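Local coordinates for ApeI dehydratase-like domain-containing protein (Pectobacterium atrosepticum, PDB 3ESI) that is of unknown function but, as an ApeI-like member of the HotDog superfamily, may act as a dehydratase on acyl thioesters, at residues D10-K13 / S18-E21; S100-I103 / T108-T111. All blocks are in the same frame, centred on the assembly; numbering follows the deposited sequence.

Contact 1: D10-K13 / S18-E21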
ATOM      1  N   ASP A  10      32.837  -5.907  12.643  1.00 50.21           N
ATOM      2  CA  ASP A  10      33.887  -6.016  11.638  1.00 51.51           C
ATOM      3  C   ASP A  10      33.504  -7.113  10.669  1.00 51.05           C
ATOM      4  O   ASP A  10      32.737  -8.008  11.014  1.00 50.67           O
ATOM      5  CB  ASP A  10      35.237  -6.378  12.272  1.00 54.07           C
ATOM      6  CG  ASP A  10      35.718  -5.345  13.283  1.00 56.33           C
ATOM      7  OD1 ASP A  10      35.688  -4.132  12.982  1.00 55.78           O
ATOM      8  OD2 ASP A  10      36.144  -5.760  14.382  1.00 59.69           O
ATOM      9  N   VAL A  11      34.049  -7.043   9.462  1.00 50.91           N
ATOM     10  CA  VAL A  11      33.767  -8.045   8.451  1.00 52.53           C
ATOM     11  C   VAL A  11      34.443  -9.371   8.791  1.00 54.56           C
ATOM     12  O   VAL A  11      35.638  -9.408   9.093  1.00 54.02           O
ATOM     13  CB  VAL A  11      34.266  -7.597   7.067  1.00 52.18           C
ATOM     14  CG1 VAL A  11      33.956  -8.669   6.038  1.00 50.69           C
ATOM     15  CG2 VAL A  11      33.629  -6.267   6.686  1.00 50.84           C
ATOM     16  N   LYS A  12      33.666 -10.449   8.743  1.00 56.82           N
ATOM     17  CA  LYS A  12      34.162 -11.794   9.015  1.00 59.48           C
ATOM     18  C   LYS A  12      34.413 -12.532   7.705  1.00 61.02           C
ATOM     19  O   LYS A  12      33.524 -13.216   7.204  1.00 61.42           O
ATOM     20  CB  LYS A  12      33.138 -12.589   9.823  1.00 58.99           C
ATOM     21  CG  LYS A  12      32.990 -12.151  11.260  1.00 60.82           C
ATOM     22  CD  LYS A  12      31.817 -12.858  11.944  1.00 63.21           C
ATOM     23  CE  LYS A  12      31.860 -14.384  11.779  1.00 64.25           C
ATOM     24  NZ  LYS A  12      33.084 -15.018  12.345  1.00 63.55           N
ATOM     25  N   LYS A  13      35.615 -12.400   7.150  1.00 62.40           N
ATOM     26  CA  LYS A  13      35.937 -13.081   5.899  1.00 64.28           C
ATOM     27  C   LYS A  13      36.259 -14.556   6.123  1.00 66.82           C
ATOM     28  O   LYS A  13      36.989 -14.905   7.046  1.00 67.07           O
ATOM     29  CB  LYS A  13      37.149 -12.444   5.211  1.00 63.34           C
ATOM     30  CG  LYS A  13      37.051 -10.969   4.857  1.00 62.67           C
ATOM     31  CD  LYS A  13      38.075 -10.650   3.768  1.00 62.27           C
ATOM     32  CE  LYS A  13      38.290  -9.160   3.566  1.00 62.45           C
ATOM     33  NZ  LYS A  13      39.205  -8.601   4.600  1.00 63.28           N
ATOM     34  N   SER A  18      31.636 -13.345   2.792  1.00 66.47           N
ATOM     35  CA  SER A  18      31.936 -12.263   3.723  1.00 63.31           C
ATOM     36  C   SER A  18      30.692 -12.017   4.569  1.00 62.50           C
ATOM     37  O   SER A  18      29.581 -12.343   4.157  1.00 63.46           O
ATOM     38  CB  SER A  18      32.287 -10.986   2.971  1.00 62.20           C
ATOM     39  OG  SER A  18      33.534 -11.107   2.329  1.00 61.46           O
ATOM     40  N   GLN A  19      30.872 -11.446   5.753  1.00 60.82           N
ATOM     41  CA  GLN A  19      29.740 -11.183   6.629  1.00 59.83           C
ATOM     42  C   GLN A  19      29.910  -9.891   7.410  1.00 58.11           C
ATOM     43  O   GLN A  19      31.018  -9.506   7.787  1.00 58.31           O
ATOM     44  CB  GLN A  19      29.537 -12.343   7.614  1.00 61.03           C
ATOM     45  CG  GLN A  19      29.250 -13.672   6.939  1.00 65.58           C
ATOM     46  CD  GLN A  19      29.866 -14.872   7.670  1.00 67.53           C
ATOM     47  OE1 GLN A  19      29.331 -15.349   8.676  1.00 68.45           O
ATOM     48  NE2 GLN A  19      31.004 -15.357   7.159  1.00 66.26           N
ATOM     49  N   VAL A  20      28.793  -9.216   7.633  1.00 55.09           N
ATOM     50  CA  VAL A  20      28.781  -7.988   8.399  1.00 51.92           C
ATOM     51  C   VAL A  20      27.464  -7.988   9.155  1.00 50.24           C
ATOM     52  O   VAL A  20      26.416  -8.340   8.606  1.00 49.74           O
ATOM     53  CB  VAL A  20      28.880  -6.729   7.500  1.00 52.35           C
ATOM     54  CG1 VAL A  20      27.634  -6.585   6.630  1.00 49.85           C
ATOM     55  CG2 VAL A  20      29.078  -5.500   8.372  1.00 51.57           C
ATOM     56  N   GLU A  21      27.529  -7.635  10.428  1.00 47.45           N
ATOM     57  CA  GLU A  21      26.342  -7.595  11.250  1.00 44.76           C
ATOM     58  C   GLU A  21      26.137  -6.179  11.729  1.00 42.87           C
ATOM     59  O   GLU A  21      27.062  -5.557  12.249  1.00 43.03           O
ATOM     60  CB  GLU A  21      26.495  -8.521  12.447  1.00 45.41           C
ATOM     61  CG  GLU A  21      25.255  -8.573  13.306  1.00 47.04           C
ATOM     62  CD  GLU A  21      25.345  -9.625  14.384  1.00 48.09           C
ATOM     63  OE1 GLU A  21      25.925 -10.702  14.107  1.00 49.91           O
ATOM     64  OE2 GLU A  21      24.822  -9.389  15.493  1.00 47.44           O
TER

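Contact 2: S100-I103 / T108-T111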
ATOM      1  N   SER A 100      19.357 -11.049   6.389  1.00 39.56           N
ATOM      2  CA  SER A 100      18.414 -11.435   7.420  1.00 38.53           C
ATOM      3  C   SER A 100      18.174 -10.306   8.429  1.00 37.62           C
ATOM      4  O   SER A 100      19.113  -9.746   8.985  1.00 36.81           O
ATOM      5  CB  SER A 100      18.924 -12.682   8.134  1.00 38.98           C
ATOM      6  OG  SER A 100      17.999 -13.097   9.116  1.00 41.53           O
ATOM      7  N   TYR A 101      16.905  -9.974   8.642  1.00 37.08           N
ATOM      8  CA  TYR A 101      16.515  -8.927   9.583  1.00 37.46           C
ATOM      9  C   TYR A 101      15.842  -9.562  10.782  1.00 37.76           C
ATOM     10  O   TYR A 101      14.952 -10.395  10.625  1.00 38.14           O
ATOM     11  CB  TYR A 101      15.494  -7.962   8.958  1.00 34.28           C
ATOM     12  CG  TYR A 101      16.045  -6.863   8.078  1.00 34.36           C
ATOM     13  CD1 TYR A 101      16.582  -5.697   8.626  1.00 32.49           C
ATOM     14  CD2 TYR A 101      15.975  -6.964   6.687  1.00 36.01           C
ATOM     15  CE1 TYR A 101      17.027  -4.661   7.811  1.00 32.39           C
ATOM     16  CE2 TYR A 101      16.416  -5.935   5.866  1.00 33.82           C
ATOM     17  CZ  TYR A 101      16.937  -4.791   6.431  1.00 34.07           C
ATOM     18  OH  TYR A 101      17.352  -3.774   5.605  1.00 34.87           O
ATOM     19  N   SER A 102      16.246  -9.165  11.982  1.00 38.08           N
ATOM     20  CA  SER A 102      15.588  -9.691  13.172  1.00 38.66           C
ATOM     21  C   SER A 102      15.309  -8.548  14.152  1.00 37.97           C
ATOM     22  O   SER A 102      16.089  -7.603  14.272  1.00 37.68           O
ATOM     23  CB  SER A 102      16.418 -10.825  13.823  1.00 38.66           C
ATOM     24  OG  SER A 102      17.606 -10.369  14.442  1.00 39.89           O
ATOM     25  N   ILE A 103      14.157  -8.625  14.808  1.00 38.17           N
ATOM     26  CA  ILE A 103      13.728  -7.618  15.774  1.00 38.31           C
ATOM     27  C   ILE A 103      14.142  -8.029  17.177  1.00 40.18           C
ATOM     28  O   ILE A 103      13.839  -9.147  17.609  1.00 39.05           O
ATOM     29  CB  ILE A 103      12.197  -7.473  15.783  1.00 37.03           C
ATOM     30  CG1 ILE A 103      11.700  -7.053  14.400  1.00 36.80           C
ATOM     31  CG2 ILE A 103      11.780  -6.468  16.840  1.00 37.71           C
ATOM     32  CD1 ILE A 103      10.192  -7.110  14.251  1.00 33.46           C
ATOM     33  N   THR A 108      14.014 -11.637  23.513  1.00 52.97           N
ATOM     34  CA  THR A 108      13.659 -12.290  22.256  1.00 54.06           C
ATOM     35  C   THR A 108      14.312 -11.676  21.013  1.00 54.30           C
ATOM     36  O   THR A 108      14.765 -10.527  21.014  1.00 54.77           O
ATOM     37  CB  THR A 108      12.133 -12.260  22.025  1.00 54.16           C
ATOM     38  OG1 THR A 108      11.767 -11.019  21.405  1.00 54.82           O
ATOM     39  CG2 THR A 108      11.391 -12.375  23.350  1.00 54.53           C
ATOM     40  N   GLU A 109      14.342 -12.471  19.951  1.00 54.87           N
ATOM     41  CA  GLU A 109      14.888 -12.064  18.671  1.00 54.88           C
ATOM     42  C   GLU A 109      14.141 -12.852  17.606  1.00 54.91           C
ATOM     43  O   GLU A 109      14.427 -14.028  17.387  1.00 56.88           O
ATOM     44  CB  GLU A 109      16.387 -12.367  18.598  1.00 54.44           C
ATOM     45  CG  GLU A 109      16.941 -12.283  17.182  1.00 57.65           C
ATOM     46  CD  GLU A 109      18.455 -12.186  17.134  1.00 60.17           C
ATOM     47  OE1 GLU A 109      19.024 -12.283  16.017  1.00 60.21           O
ATOM     48  OE2 GLU A 109      19.073 -12.002  18.211  1.00 60.40           O
ATOM     49  N   ARG A 110      13.167 -12.210  16.966  1.00 54.75           N
ATOM     50  CA  ARG A 110      12.371 -12.844  15.909  1.00 54.02           C
ATOM     51  C   ARG A 110      12.882 -12.427  14.531  1.00 51.72           C
ATOM     52  O   ARG A 110      13.345 -11.302  14.349  1.00 52.00           O
ATOM     53  CB  ARG A 110      10.901 -12.419  15.994  1.00 56.04           C
ATOM     54  CG  ARG A 110      10.188 -12.708  17.293  1.00 60.12           C
ATOM     55  CD  ARG A 110       8.824 -12.031  17.270  1.00 64.62           C
ATOM     56  NE  ARG A 110       8.950 -10.595  16.997  1.00 68.58           N
ATOM     57  CZ  ARG A 110       7.925  -9.758  16.842  1.00 69.08           C
ATOM     58  NH1 ARG A 110       6.681 -10.210  16.931  1.00 70.24           N
ATOM     59  NH2 ARG A 110       8.145  -8.468  16.605  1.00 68.84           N
ATOM     60  N   THR A 111      12.790 -13.325  13.559  1.00 49.52           N
ATOM     61  CA  THR A 111      13.213 -12.990  12.201  1.00 46.78           C
ATOM     62  C   THR A 111      12.071 -12.174  11.610  1.00 45.56           C
ATOM     63  O   THR A 111      10.908 -12.553  11.743  1.00 47.35           O
ATOM     64  CB  THR A 111      13.424 -14.248  11.337  1.00 46.58           C
ATOM     65  OG1 THR A 111      14.382 -15.110  11.966  1.00 47.40           O
ATOM     66  CG2 THR A 111      13.944 -13.868   9.966  1.00 45.48           C
TER

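Contact 1: D10-K13 / S18-E21
Val11 turns CG1 opposite its own backbone N (chi1 180°), which brings that methyl up to the carbonyl oxygen of Gln19 on the neighbouring strand, 3.5 Å from Gln19 O. Gln19 starts with CG opposite its carbonyl carbon and then bends at chi2 (144°), carrying its amide toward the Lys12 carbonyl, with NE2 3.3 Å from Lys12 O. Val11 and Lys12 lie in the loop between strands 4-8 and 17-25 of a HotDog-type antiparallel sheet, and Gln19 lies on the second of these strands. Residues 10-13 have left regular strand geometry, yet their chain still runs back along 18-21, with the CA atoms of Val11 and Val20, and of Lys13 and Ser18, nearest each other.

One backbone hydrogen bond joins the segments, from Lys12 N to Gln19 O at 3.0 Å, with 160° at the hydrogen and the donor tilted somewhat out of the carbonyl plane. The same oxygen receives a CA-H...O contact from Val11 CA at 3.2 Å, so two donors converge on a single carbonyl. Val11 also packs on Val59 of helix 45-59, whereas the two lysines are exposed. Further along the strand, Glu21 OE2 forms a salt bridge with Arg85. Where the bent Lys12 chain passes Gln19, its CE lies 4.1 Å from Gln19 OE1.

Contact 2: S100-I103 / T108-T111
Ser102 and Glu109 meet on one face of a beta hairpin, formed by antiparallel strands 96-105 and 108-121 of the HotDog sheet. The register rests on two bridges: Ser102 with Thr111 is a non-hydrogen-bonded pair, and Ile103 with Arg110 a hydrogen-bonded one. The latter has both of its bonds, Ile103 N to Arg110 O at 2.8 Å and Arg110 N to Ile103 O at 3.2 Å. The first runs nearly in line with its carbonyl (161° at the oxygen), while the second lies in the carbonyl plane. The two short segments are 142° apart in direction, well short of antiparallel, as expected of a twisted hairpin.

Followed outward, the Ser102 side chain begins with CB 3.2 Å from Arg110 O and beside Glu109 CG. With chi1 at 71°, its OG stands between the backbone N and the carbonyl carbon and faces the Glu109 carboxylate. There OG donates to Glu109 OE1 at 2.9 Å, approaching from above the carboxylate plane. Glu109 reaches this point with an extended chain, and its OE2 forms a salt bridge with Arg85.

On the other face Ile103 and Arg110 lie side by side and point the same way, Ile103 CD1 coming within 3.4 Å of Arg110 NH2. The arginine chain is bent at chi3, and the methyl approaches the guanidinium obliquely.

Strand 83-91 borders strand 96-105 on the side away from 108-121: Ser102 pairs with Arg85 through the backbone, and Ile103 packs on Leu84. Tyr101, whose side chain also touches Leu84 and Leu86, packs on Trp51 and Val52 of helix 45-59, and its OH is hydrogen-bonded to Gln48 O of that helix.

Contact 1 closes before contact 2 opens along the chain, and their centres lie 18 Å apart, with nearest atoms about 7 Å from each other. They do not touch, but both reach the same antiparallel sheet, ordered 4-8, 17-25, 83-91, 96-105, 108-121, 64-74. Strand 83-91 separates their strands: it pairs with 17-25 on one edge and 96-105 on the other. Arg85 of this strand supplies a salt-bridge partner to each contact, Glu21 in contact 1 and Glu109 in contact 2. Helix 45-59 also receives side chains from both, Val11 and Val20 in one and Tyr101 in the other, consistent with a HotDog sheet wrapped round its central helix.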